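PDB 2ZYO: solute-binding protein from Thermoactinomyces vulgaris, which binds maltodextrins such as maltotetraose and probably cyclodextrins, and probably delivers them to a membrane transporter for uptake. Local coordinates for residues K120-A132 against Q276-A288. Residues are numbered along the deposited sequence; the frame is centred on the assembly and turned at random.
Sequences KLYGLPKAIESVA and QTFIGVKGWYLSA. With GLC (alpha-D-glucopyranose), chain B.
Lys126 lies over one face of the Trp284 indole, its CD 3.5 Å from the centroid of the five-membered ring and its NZ 3.5 Å from the centroid of the six-membered ring, a CH-pi contact running on into a cation-pi contact. A bend at chi3 (69°) carries the ammonium from one ring to the other, and a salt bridge to Glu25 holds its charge. Lys126 sits in a classic beta bulge between the antiparallel strands, where Lys126 N and Ala127 N both donate to Lys282 O, at 2.8 and 3.2 Å, and Ala127 O takes Lys282 N in return. Lys282 itself brushes Ala127 CB with CE before its NZ reaches Glu318. Farther along, Glu129 and Gly280 exchange two backbone bonds, and Glu129 OE2 accepts a hydrogen bond from O2 of a glucose unit of the bound sugar (3.1 Å), so that this end of the strand pair borders the sugar pocket. Beyond the Glu129-Gly280 pair, Thr277 OG1 donates to Ser130 OG (2.7 Å), which in turn donates a hydrogen bond to Val131 O. Helix 109-114 packs on Pro125, Ile279 and Val281, helix 293-302 on Leu124 and Trp284, and helix 338-344 on Ile128 and Ser130, while strand 77-81 also pairs with strand 278-287.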
# COMPACT_ATOMS: atom_id res chain seq x y z
N LYS A 120 6.95 -4.34 -18.65
CA LYS A 120 6.60 -3.02 -19.18
C LYS A 120 6.21 -2.08 -18.04
O LYS A 120 5.65 -2.51 -17.03
CB LYS A 120 5.47 -3.12 -20.21
CG LYS A 120 5.83 -3.94 -21.45
CD LYS A 120 4.70 -4.00 -22.46
CE LYS A 120 5.13 -4.77 -23.70
NZ LYS A 120 4.09 -4.74 -24.77
N LEU A 121 6.49 -0.79 -18.22
CA LEU A 121 6.17 0.23 -17.23
C LEU A 121 4.83 0.89 -17.54
O LEU A 121 4.59 1.30 -18.67
CB LEU A 121 7.28 1.28 -17.16
CG LEU A 121 7.12 2.39 -16.11
CD1 LEU A 121 7.13 1.82 -14.70
CD2 LEU A 121 8.22 3.43 -16.28
N TYR A 122 3.97 1.00 -16.53
CA TYR A 122 2.62 1.53 -16.72
C TYR A 122 2.32 2.87 -16.06
O TYR A 122 1.24 3.43 -16.25
CB TYR A 122 1.58 0.47 -16.33
CG TYR A 122 1.53 -0.63 -17.35
CD1 TYR A 122 0.71 -0.51 -18.48
CD2 TYR A 122 2.34 -1.75 -17.23
CE1 TYR A 122 0.68 -1.51 -19.44
CE2 TYR A 122 2.32 -2.76 -18.19
CZ TYR A 122 1.49 -2.63 -19.29
OH TYR A 122 1.47 -3.62 -20.24
N GLY A 123 3.27 3.40 -15.31
CA GLY A 123 3.06 4.71 -14.70
C GLY A 123 4.20 5.27 -13.89
O GLY A 123 5.25 4.64 -13.76
N LEU A 124 3.97 6.47 -13.37
CA LEU A 124 4.90 7.14 -12.48
C LEU A 124 4.21 7.38 -11.14
O LEU A 124 3.00 7.66 -11.10
CB LEU A 124 5.39 8.46 -13.11
CG LEU A 124 6.20 8.33 -14.41
CD1 LEU A 124 6.57 9.70 -14.94
CD2 LEU A 124 7.45 7.46 -14.23
N PRO A 125 4.95 7.22 -10.03
CA PRO A 125 4.31 7.21 -8.72
C PRO A 125 4.05 8.58 -8.10
O PRO A 125 4.80 9.53 -8.35
CB PRO A 125 5.31 6.44 -7.86
CG PRO A 125 6.64 6.77 -8.46
CD PRO A 125 6.41 7.01 -9.93
N LYS A 126 2.99 8.65 -7.30
CA LYS A 126 2.60 9.86 -6.58
C LYS A 126 2.78 9.67 -5.08
O LYS A 126 3.17 10.60 -4.37
CB LYS A 126 1.13 10.19 -6.84
CG LYS A 126 0.75 10.36 -8.31
CD LYS A 126 -0.74 10.08 -8.54
CE LYS A 126 -1.63 11.15 -7.92
NZ LYS A 126 -3.07 10.93 -8.27
N ALA A 127 2.48 8.47 -4.60
CA ALA A 127 2.43 8.19 -3.17
C ALA A 127 2.83 6.76 -2.85
O ALA A 127 2.61 5.85 -3.65
CB ALA A 127 1.03 8.48 -2.63
N ILE A 128 3.42 6.58 -1.67
CA ILE A 128 3.76 5.27 -1.13
C ILE A 128 3.23 5.17 0.30
O ILE A 128 3.25 6.15 1.05
CB ILE A 128 5.29 4.98 -1.21
CG1 ILE A 128 5.62 3.54 -0.78
CG2 ILE A 128 6.10 6.01 -0.41
CD1 ILE A 128 6.97 3.06 -1.26
N GLU A 129 2.74 3.98 0.66
CA GLU A 129 2.27 3.72 2.02
C GLU A 129 2.77 2.38 2.54
O GLU A 129 2.96 1.43 1.77
CB GLU A 129 0.74 3.80 2.10
CG GLU A 129 0.00 2.81 1.19
CD GLU A 129 -1.51 2.84 1.37
OE1 GLU A 129 -2.07 3.91 1.69
OE2 GLU A 129 -2.14 1.78 1.16
N SER A 130 2.97 2.31 3.85
CA SER A 130 3.32 1.08 4.55
C SER A 130 2.83 1.19 5.99
O SER A 130 2.73 2.29 6.52
CB SER A 130 4.83 0.88 4.55
OG SER A 130 5.22 -0.19 5.41
N VAL A 131 2.55 0.05 6.62
CA VAL A 131 2.36 0.05 8.07
C VAL A 131 3.70 0.33 8.75
O VAL A 131 4.76 0.16 8.15
CB VAL A 131 1.73 -1.27 8.62
CG1 VAL A 131 0.35 -1.50 8.01
CG2 VAL A 131 2.64 -2.47 8.40
N ALA A 132 3.63 0.78 9.99
CA ALA A 132 4.81 0.98 10.83
C ALA A 132 4.35 0.92 12.27
O ALA A 132 3.17 0.67 12.53
CB ALA A 132 5.48 2.32 10.52
N GLN A 276 9.96 -6.65 6.82
CA GLN A 276 9.51 -6.46 5.45
C GLN A 276 7.99 -6.36 5.43
O GLN A 276 7.29 -7.35 5.66
CB GLN A 276 9.96 -7.60 4.56
CG GLN A 276 11.45 -7.77 4.43
CD GLN A 276 11.82 -8.97 3.59
OE1 GLN A 276 11.67 -8.96 2.36
NE2 GLN A 276 12.30 -10.03 4.24
N THR A 277 7.50 -5.17 5.14
CA THR A 277 6.06 -4.92 5.05
C THR A 277 5.64 -4.84 3.59
O THR A 277 6.48 -4.69 2.70
CB THR A 277 5.69 -3.60 5.74
OG1 THR A 277 6.54 -2.56 5.25
CG2 THR A 277 5.87 -3.71 7.24
N PHE A 278 4.34 -4.95 3.35
CA PHE A 278 3.79 -4.60 2.05
C PHE A 278 3.90 -3.09 1.86
O PHE A 278 3.74 -2.32 2.82
CB PHE A 278 2.32 -5.00 1.95
CG PHE A 278 2.09 -6.45 1.64
CD1 PHE A 278 2.82 -7.10 0.65
CD2 PHE A 278 1.10 -7.16 2.31
CE1 PHE A 278 2.58 -8.45 0.35
CE2 PHE A 278 0.85 -8.50 2.03
CZ PHE A 278 1.59 -9.14 1.04
N ILE A 279 4.17 -2.66 0.63
CA ILE A 279 4.00 -1.26 0.28
C ILE A 279 2.90 -1.13 -0.78
O ILE A 279 2.72 -2.02 -1.61
CB ILE A 279 5.32 -0.58 -0.18
CG1 ILE A 279 5.90 -1.27 -1.42
CG2 ILE A 279 6.34 -0.55 0.96
CD1 ILE A 279 6.75 -0.36 -2.29
N GLY A 280 2.14 -0.04 -0.69
CA GLY A 280 1.13 0.28 -1.69
C GLY A 280 1.54 1.56 -2.39
O GLY A 280 1.91 2.54 -1.74
N VAL A 281 1.49 1.55 -3.72
CA VAL A 281 1.87 2.71 -4.52
C VAL A 281 0.67 3.21 -5.31
O VAL A 281 -0.01 2.43 -5.98
CB VAL A 281 3.05 2.38 -5.48
CG1 VAL A 281 3.38 3.57 -6.37
CG2 VAL A 281 4.29 1.94 -4.69
N LYS A 282 0.41 4.51 -5.21
CA LYS A 282 -0.60 5.17 -6.04
C LYS A 282 0.13 5.93 -7.14
O LYS A 282 0.92 6.83 -6.85
CB LYS A 282 -1.45 6.13 -5.21
CG LYS A 282 -2.39 5.45 -4.22
CD LYS A 282 -3.48 6.39 -3.71
CE LYS A 282 -2.91 7.58 -2.95
NZ LYS A 282 -3.99 8.51 -2.47
N GLY A 283 -0.11 5.55 -8.39
CA GLY A 283 0.53 6.21 -9.52
C GLY A 283 -0.45 6.78 -10.53
O GLY A 283 -1.66 6.58 -10.42
N TRP A 284 0.10 7.51 -11.50
CA TRP A 284 -0.65 7.93 -12.68
C TRP A 284 -0.44 6.89 -13.77
O TRP A 284 0.70 6.48 -14.03
CB TRP A 284 -0.15 9.27 -13.21
CG TRP A 284 -0.53 10.46 -12.39
CD1 TRP A 284 0.32 11.32 -11.75
CD2 TRP A 284 -1.85 10.95 -12.15
NE1 TRP A 284 -0.40 12.30 -11.11
CE2 TRP A 284 -1.73 12.10 -11.33
CE3 TRP A 284 -3.13 10.52 -12.53
CZ2 TRP A 284 -2.85 12.83 -10.90
CZ3 TRP A 284 -4.24 11.24 -12.09
CH2 TRP A 284 -4.09 12.38 -11.28
N TYR A 285 -1.53 6.46 -14.40
CA TYR A 285 -1.48 5.49 -15.49
C TYR A 285 -2.03 6.10 -16.77
O TYR A 285 -2.76 7.09 -16.72
CB TYR A 285 -2.22 4.20 -15.13
CG TYR A 285 -1.96 3.75 -13.71
CD1 TYR A 285 -0.66 3.53 -13.26
CD2 TYR A 285 -3.00 3.56 -12.81
CE1 TYR A 285 -0.40 3.14 -11.96
CE2 TYR A 285 -2.76 3.16 -11.50
CZ TYR A 285 -1.46 2.95 -11.08
OH TYR A 285 -1.20 2.56 -9.79
N LEU A 286 -1.67 5.51 -17.90
CA LEU A 286 -2.07 6.02 -19.21
C LEU A 286 -3.13 5.11 -19.83
O LEU A 286 -2.87 3.94 -20.10
CB LEU A 286 -0.85 6.12 -20.13
CG LEU A 286 -1.01 6.61 -21.57
CD1 LEU A 286 -1.65 7.99 -21.63
CD2 LEU A 286 0.33 6.61 -22.28
N SER A 287 -4.32 5.67 -20.05
CA SER A 287 -5.42 4.92 -20.65
C SER A 287 -5.03 4.40 -22.02
O SER A 287 -4.45 5.12 -22.83
CB SER A 287 -6.66 5.80 -20.76
OG SER A 287 -7.65 5.17 -21.57
N ALA A 288 -5.39 3.14 -22.29
CA ALA A 288 -5.17 2.53 -23.60
C ALA A 288 -5.99 3.23 -24.68
O ALA A 288 -5.71 3.09 -25.87
CB ALA A 288 -5.51 1.05 -23.55
C1 GLC B . -5.17 -0.08 4.46
C2 GLC B . -4.66 -0.21 3.00
C3 GLC B . -5.31 -1.38 2.23
C4 GLC B . -5.36 -2.65 3.08
C5 GLC B . -5.98 -2.34 4.44
C6 GLC B . -6.07 -3.56 5.35
O1 GLC B . -6.45 0.45 4.51
O2 GLC B . -4.88 1.01 2.30
O3 GLC B . -4.56 -1.65 1.06
O4 GLC B . -6.15 -3.65 2.40
O5 GLC B . -5.19 -1.36 5.12
O6 GLC B . -7.38 -4.12 5.34
O HOH W 1 -0.58 2.91 -18.08
O HOH W 2 -0.02 4.74 -1.90
O HOH W 3 2.16 -2.22 4.87